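Response regulator aspartate phosphatase H (PDB 3Q15) dephosphorylates the sporulation phosphotransferase Spo0F, also acts on the response regulator ComA, and takes part in the temporal separation of competence and sporulation in Bacillus subtilis. Local coordinates at residues Lys297-Phe305 with Lys318-Lys329. Numbering follows the deposited sequence.
Sequences KFYKELFLF and KIHDLLSYFEKK
Phe-305, Leu-322 and Glu-301 bury the most surface where helices 299-310 and 316-328 meet, a worked example of two consecutive antiparallel helices packing with no hydrogen bond between 297-305 and 318-329. The axes of 299-305 and 318-328 approach to 10.2 Å, their N-to-C directions 153° apart. Leu-322 divides its two methyls between successive turns of the facing helix: CD1 sits 3.6 Å from the backbone N of Phe-305, while CD2 lies 3.8 Å from CG of Glu-301. With CG anti to its own N (chi1 -179°), Phe-305 carries its ring across to Ile-319, where CE1 is 3.9 Å from CG2. Glu-301 is buried and works largely through its aliphatic part, CB lying 3.5 Å from CZ of Phe-326. Its chain bends at chi2, and the carboxylate and Tyr-325 ring planes are 11° apart, OE1 standing 3.7 Å from CE2 of that ring. Lys-300 NZ, in a salt bridge with OE1, probably offsets this charge. The Tyr-325 hydroxyl meets the edge of the Phe-298 ring, near its plane, and takes a weak hydrogen bond from Lys-329 NZ; the CD methylene of Lys-329 comes obliquely to the Phe-298 ring. An alanine in place of Tyr-325 is likely to open a gap beside Phe-298 and the Glu-301 carboxylate, leaving the Lys-329 ammonium without its hydroxyl mate. Helix 260-273 touches Leu-302, while helix 332-348 touches Phe-305 and Phe-326, an arrangement consistent with the stacked antiparallel helices of the TPR domain of Rap proteins.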
loop_
_atom_site.group_PDB
_atom_site.type_symbol
_atom_site.label_atom_id
_atom_site.label_comp_id
_atom_site.label_asym_id
_atom_site.label_seq_id
_atom_site.Cartn_x
_atom_site.Cartn_y
_atom_site.Cartn_z
ATOM N N LYS A 297 -13.870 -22.553 14.536
ATOM C CA LYS A 297 -14.736 -21.790 13.648
ATOM C C LYS A 297 -16.122 -21.584 14.249
ATOM O O LYS A 297 -16.448 -22.140 15.300
ATOM C CB LYS A 297 -14.849 -22.475 12.285
ATOM C CG LYS A 297 -13.644 -22.269 11.380
ATOM C CD LYS A 297 -13.464 -20.799 11.026
ATOM C CE LYS A 297 -12.287 -20.593 10.081
ATOM N NZ LYS A 297 -12.501 -21.240 8.754
ATOM N N PHE A 298 -16.935 -20.784 13.572
ATOM C CA PHE A 298 -18.278 -20.495 14.046
ATOM C C PHE A 298 -19.351 -21.012 13.084
ATOM O O PHE A 298 -20.482 -20.532 13.095
ATOM C CB PHE A 298 -18.444 -18.994 14.293
ATOM C CG PHE A 298 -17.555 -18.456 15.385
ATOM C CD1 PHE A 298 -17.993 -18.418 16.700
ATOM C CD2 PHE A 298 -16.282 -17.995 15.096
ATOM C CE1 PHE A 298 -17.180 -17.925 17.705
ATOM C CE2 PHE A 298 -15.462 -17.503 16.097
ATOM C CZ PHE A 298 -15.913 -17.468 17.404
ATOM N N TYR A 299 -19.001 -21.998 12.262
ATOM C CA TYR A 299 -19.972 -22.580 11.338
ATOM C C TYR A 299 -21.201 -23.095 12.078
ATOM O O TYR A 299 -22.295 -23.159 11.518
ATOM C CB TYR A 299 -19.334 -23.676 10.473
ATOM C CG TYR A 299 -18.380 -23.123 9.439
ATOM C CD1 TYR A 299 -18.855 -22.493 8.296
ATOM C CD2 TYR A 299 -17.006 -23.209 9.617
ATOM C CE1 TYR A 299 -17.988 -21.970 7.354
ATOM C CE2 TYR A 299 -16.132 -22.689 8.679
ATOM C CZ TYR A 299 -16.629 -22.071 7.550
ATOM O OH TYR A 299 -15.764 -21.553 6.614
ATOM N N LYS A 300 -21.021 -23.445 13.347
ATOM C CA LYS A 300 -22.137 -23.869 14.175
ATOM C C LYS A 300 -23.176 -22.758 14.275
ATOM O O LYS A 300 -24.378 -23.006 14.172
ATOM C CB LYS A 300 -21.652 -24.267 15.571
ATOM C CG LYS A 300 -22.688 -25.038 16.383
ATOM C CD LYS A 300 -22.095 -25.626 17.656
ATOM C CE LYS A 300 -21.856 -24.549 18.695
ATOM N NZ LYS A 300 -23.131 -23.922 19.133
ATOM N N GLU A 301 -22.706 -21.530 14.477
ATOM C CA GLU A 301 -23.598 -20.383 14.629
ATOM C C GLU A 301 -24.187 -19.940 13.292
ATOM O O GLU A 301 -25.319 -19.462 13.227
ATOM C CB GLU A 301 -22.873 -19.217 15.302
ATOM C CG GLU A 301 -22.792 -19.317 16.822
ATOM C CD GLU A 301 -21.767 -20.330 17.301
ATOM O OE1 GLU A 301 -21.795 -20.680 18.501
ATOM O OE2 GLU A 301 -20.928 -20.769 16.485
ATOM N N LEU A 302 -23.408 -20.097 12.227
ATOM C CA LEU A 302 -23.894 -19.814 10.880
ATOM C C LEU A 302 -24.967 -20.825 10.465
ATOM O O LEU A 302 -25.963 -20.466 9.840
ATOM C CB LEU A 302 -22.744 -19.815 9.867
ATOM C CG LEU A 302 -21.781 -18.624 9.814
ATOM C CD1 LEU A 302 -22.542 -17.307 9.830
ATOM C CD2 LEU A 302 -20.791 -18.680 10.957
ATOM N N PHE A 303 -24.759 -22.090 10.816
ATOM C CA PHE A 303 -25.755 -23.112 10.525
ATOM C C PHE A 303 -27.043 -22.802 11.261
ATOM O O PHE A 303 -28.126 -22.854 10.681
ATOM C CB PHE A 303 -25.260 -24.503 10.911
ATOM C CG PHE A 303 -24.465 -25.185 9.835
ATOM C CD1 PHE A 303 -25.050 -25.504 8.617
ATOM C CD2 PHE A 303 -23.140 -25.526 10.043
ATOM C CE1 PHE A 303 -24.321 -26.141 7.622
ATOM C CE2 PHE A 303 -22.405 -26.163 9.053
ATOM C CZ PHE A 303 -22.996 -26.471 7.839
ATOM N N LEU A 304 -26.924 -22.478 12.544
ATOM C CA LEU A 304 -28.096 -22.186 13.359
ATOM C C LEU A 304 -28.850 -20.967 12.831
ATOM O O LEU A 304 -30.078 -20.905 12.914
ATOM C CB LEU A 304 -27.700 -21.989 14.822
ATOM C CG LEU A 304 -27.213 -23.256 15.529
ATOM C CD1 LEU A 304 -26.695 -22.937 16.925
ATOM C CD2 LEU A 304 -28.327 -24.297 15.585
ATOM N N PHE A 305 -28.118 -20.000 12.285
ATOM C CA PHE A 305 -28.758 -18.816 11.727
ATOM C C PHE A 305 -29.564 -19.147 10.473
ATOM O O PHE A 305 -30.647 -18.598 10.256
ATOM C CB PHE A 305 -27.742 -17.718 11.416
ATOM C CG PHE A 305 -28.371 -16.471 10.869
ATOM C CD1 PHE A 305 -28.882 -15.507 11.725
ATOM C CD2 PHE A 305 -28.480 -16.274 9.502
ATOM C CE1 PHE A 305 -29.478 -14.361 11.230
ATOM C CE2 PHE A 305 -29.074 -15.128 9.001
ATOM C CZ PHE A 305 -29.574 -14.172 9.868
ATOM N N LYS A 318 -34.011 -16.786 18.301
ATOM C CA LYS A 318 -32.734 -17.419 17.998
ATOM C C LYS A 318 -31.827 -16.433 17.268
ATOM O O LYS A 318 -30.641 -16.328 17.571
ATOM C CB LYS A 318 -32.928 -18.675 17.147
ATOM C CG LYS A 318 -31.663 -19.513 16.985
ATOM C CD LYS A 318 -31.306 -20.244 18.275
ATOM C CE LYS A 318 -30.115 -21.176 18.080
ATOM N NZ LYS A 318 -29.857 -22.020 19.284
ATOM N N ILE A 319 -32.400 -15.712 16.309
ATOM C CA ILE A 319 -31.647 -14.747 15.517
ATOM C C ILE A 319 -31.019 -13.674 16.397
ATOM O O ILE A 319 -29.846 -13.334 16.237
ATOM C CB ILE A 319 -32.536 -14.077 14.452
ATOM C CG1 ILE A 319 -32.848 -15.067 13.330
ATOM C CG2 ILE A 319 -31.857 -12.835 13.894
ATOM C CD1 ILE A 319 -33.586 -14.453 12.164
ATOM N N HIS A 320 -31.811 -13.152 17.328
ATOM C CA HIS A 320 -31.356 -12.129 18.256
ATOM C C HIS A 320 -30.237 -12.634 19.158
ATOM O O HIS A 320 -29.284 -11.911 19.433
ATOM C CB HIS A 320 -32.526 -11.625 19.101
ATOM C CG HIS A 320 -32.110 -10.745 20.239
ATOM N ND1 HIS A 320 -31.885 -11.231 21.511
ATOM C CD2 HIS A 320 -31.875 -9.415 20.297
ATOM C CE1 HIS A 320 -31.531 -10.235 22.302
ATOM N NE2 HIS A 320 -31.516 -9.122 21.592
ATOM N N ASP A 321 -30.356 -13.873 19.622
ATOM C CA ASP A 321 -29.337 -14.459 20.486
ATOM C C ASP A 321 -28.019 -14.655 19.738
ATOM O O ASP A 321 -26.943 -14.419 20.289
ATOM C CB ASP A 321 -29.812 -15.791 21.069
ATOM C CG ASP A 321 -31.011 -15.633 21.987
ATOM O OD1 ASP A 321 -31.897 -16.511 21.953
ATOM O OD2 ASP A 321 -31.068 -14.636 22.744
ATOM N N LEU A 322 -28.110 -15.084 18.481
ATOM C CA LEU A 322 -26.922 -15.304 17.662
ATOM C C LEU A 322 -26.219 -13.993 17.334
ATOM O O LEU A 322 -25.001 -13.882 17.471
ATOM C CB LEU A 322 -27.277 -16.057 16.377
ATOM C CG LEU A 322 -27.714 -17.511 16.573
ATOM C CD1 LEU A 322 -28.434 -18.043 15.339
ATOM C CD2 LEU A 322 -26.520 -18.382 16.939
ATOM N N LEU A 323 -26.990 -12.998 16.903
ATOM C CA LEU A 323 -26.424 -11.702 16.560
ATOM C C LEU A 323 -25.816 -11.055 17.798
ATOM O O LEU A 323 -24.806 -10.360 17.712
ATOM C CB LEU A 323 -27.482 -10.787 15.932
ATOM C CG LEU A 323 -28.071 -11.235 14.590
ATOM C CD1 LEU A 323 -29.088 -10.226 14.081
ATOM C CD2 LEU A 323 -26.974 -11.458 13.560
ATOM N N SER A 324 -26.432 -11.293 18.951
ATOM C CA SER A 324 -25.911 -10.795 20.217
ATOM C C SER A 324 -24.608 -11.510 20.559
ATOM O O SER A 324 -23.654 -10.898 21.048
ATOM C CB SER A 324 -26.934 -11.004 21.333
ATOM O OG SER A 324 -26.403 -10.609 22.583
ATOM N N TYR A 325 -24.578 -12.812 20.297
ATOM C CA TYR A 325 -23.382 -13.615 20.512
ATOM C C TYR A 325 -22.241 -13.111 19.642
ATOM O O TYR A 325 -21.114 -12.956 20.108
ATOM C CB TYR A 325 -23.662 -15.081 20.191
ATOM C CG TYR A 325 -22.459 -15.980 20.358
ATOM C CD1 TYR A 325 -22.046 -16.387 21.618
ATOM C CD2 TYR A 325 -21.742 -16.426 19.257
ATOM C CE1 TYR A 325 -20.953 -17.209 21.777
ATOM C CE2 TYR A 325 -20.645 -17.248 19.407
ATOM C CZ TYR A 325 -20.256 -17.637 20.672
ATOM O OH TYR A 325 -19.166 -18.457 20.835
ATOM N N PHE A 326 -22.544 -12.865 18.372
ATOM C CA PHE A 326 -21.563 -12.334 17.434
ATOM C C PHE A 326 -21.066 -10.963 17.890
ATOM O O PHE A 326 -19.869 -10.679 17.836
ATOM C CB PHE A 326 -22.161 -12.230 16.029
ATOM C CG PHE A 326 -22.355 -13.558 15.343
ATOM C CD1 PHE A 326 -21.587 -14.658 15.691
ATOM C CD2 PHE A 326 -23.302 -13.703 14.339
ATOM C CE1 PHE A 326 -21.764 -15.874 15.057
ATOM C CE2 PHE A 326 -23.482 -14.915 13.703
ATOM C CZ PHE A 326 -22.712 -16.001 14.061
ATOM N N GLU A 327 -21.994 -10.114 18.324
ATOM C CA GLU A 327 -21.649 -8.792 18.834
ATOM C C GLU A 327 -20.610 -8.907 19.937
ATOM O O GLU A 327 -19.660 -8.129 19.995
ATOM C CB GLU A 327 -22.892 -8.086 19.380
ATOM C CG GLU A 327 -23.538 -7.106 18.414
ATOM C CD GLU A 327 -22.740 -5.826 18.262
ATOM O OE1 GLU A 327 -23.003 -5.069 17.302
ATOM O OE2 GLU A 327 -21.853 -5.571 19.104
ATOM N N LYS A 328 -20.799 -9.889 20.810
ATOM C CA LYS A 328 -19.934 -10.065 21.967
ATOM C C LYS A 328 -18.493 -10.360 21.553
ATOM O O LYS A 328 -17.556 -9.752 22.066
ATOM C CB LYS A 328 -20.474 -11.175 22.871
ATOM C CG LYS A 328 -20.253 -10.938 24.358
ATOM C CD LYS A 328 -21.109 -11.879 25.197
ATOM C CE LYS A 328 -21.064 -11.511 26.672
ATOM N NZ LYS A 328 -21.979 -12.361 27.486
ATOM N N LYS A 329 -18.319 -11.289 20.621
ATOM C CA LYS A 329 -16.983 -11.647 20.154
ATOM C C LYS A 329 -16.490 -10.737 19.027
ATOM O O LYS A 329 -15.533 -11.067 18.326
ATOM C CB LYS A 329 -16.943 -13.111 19.711
ATOM C CG LYS A 329 -16.905 -14.102 20.862
ATOM C CD LYS A 329 -16.698 -15.521 20.363
ATOM C CE LYS A 329 -16.279 -16.445 21.495
ATOM N NZ LYS A 329 -17.292 -16.493 22.585
#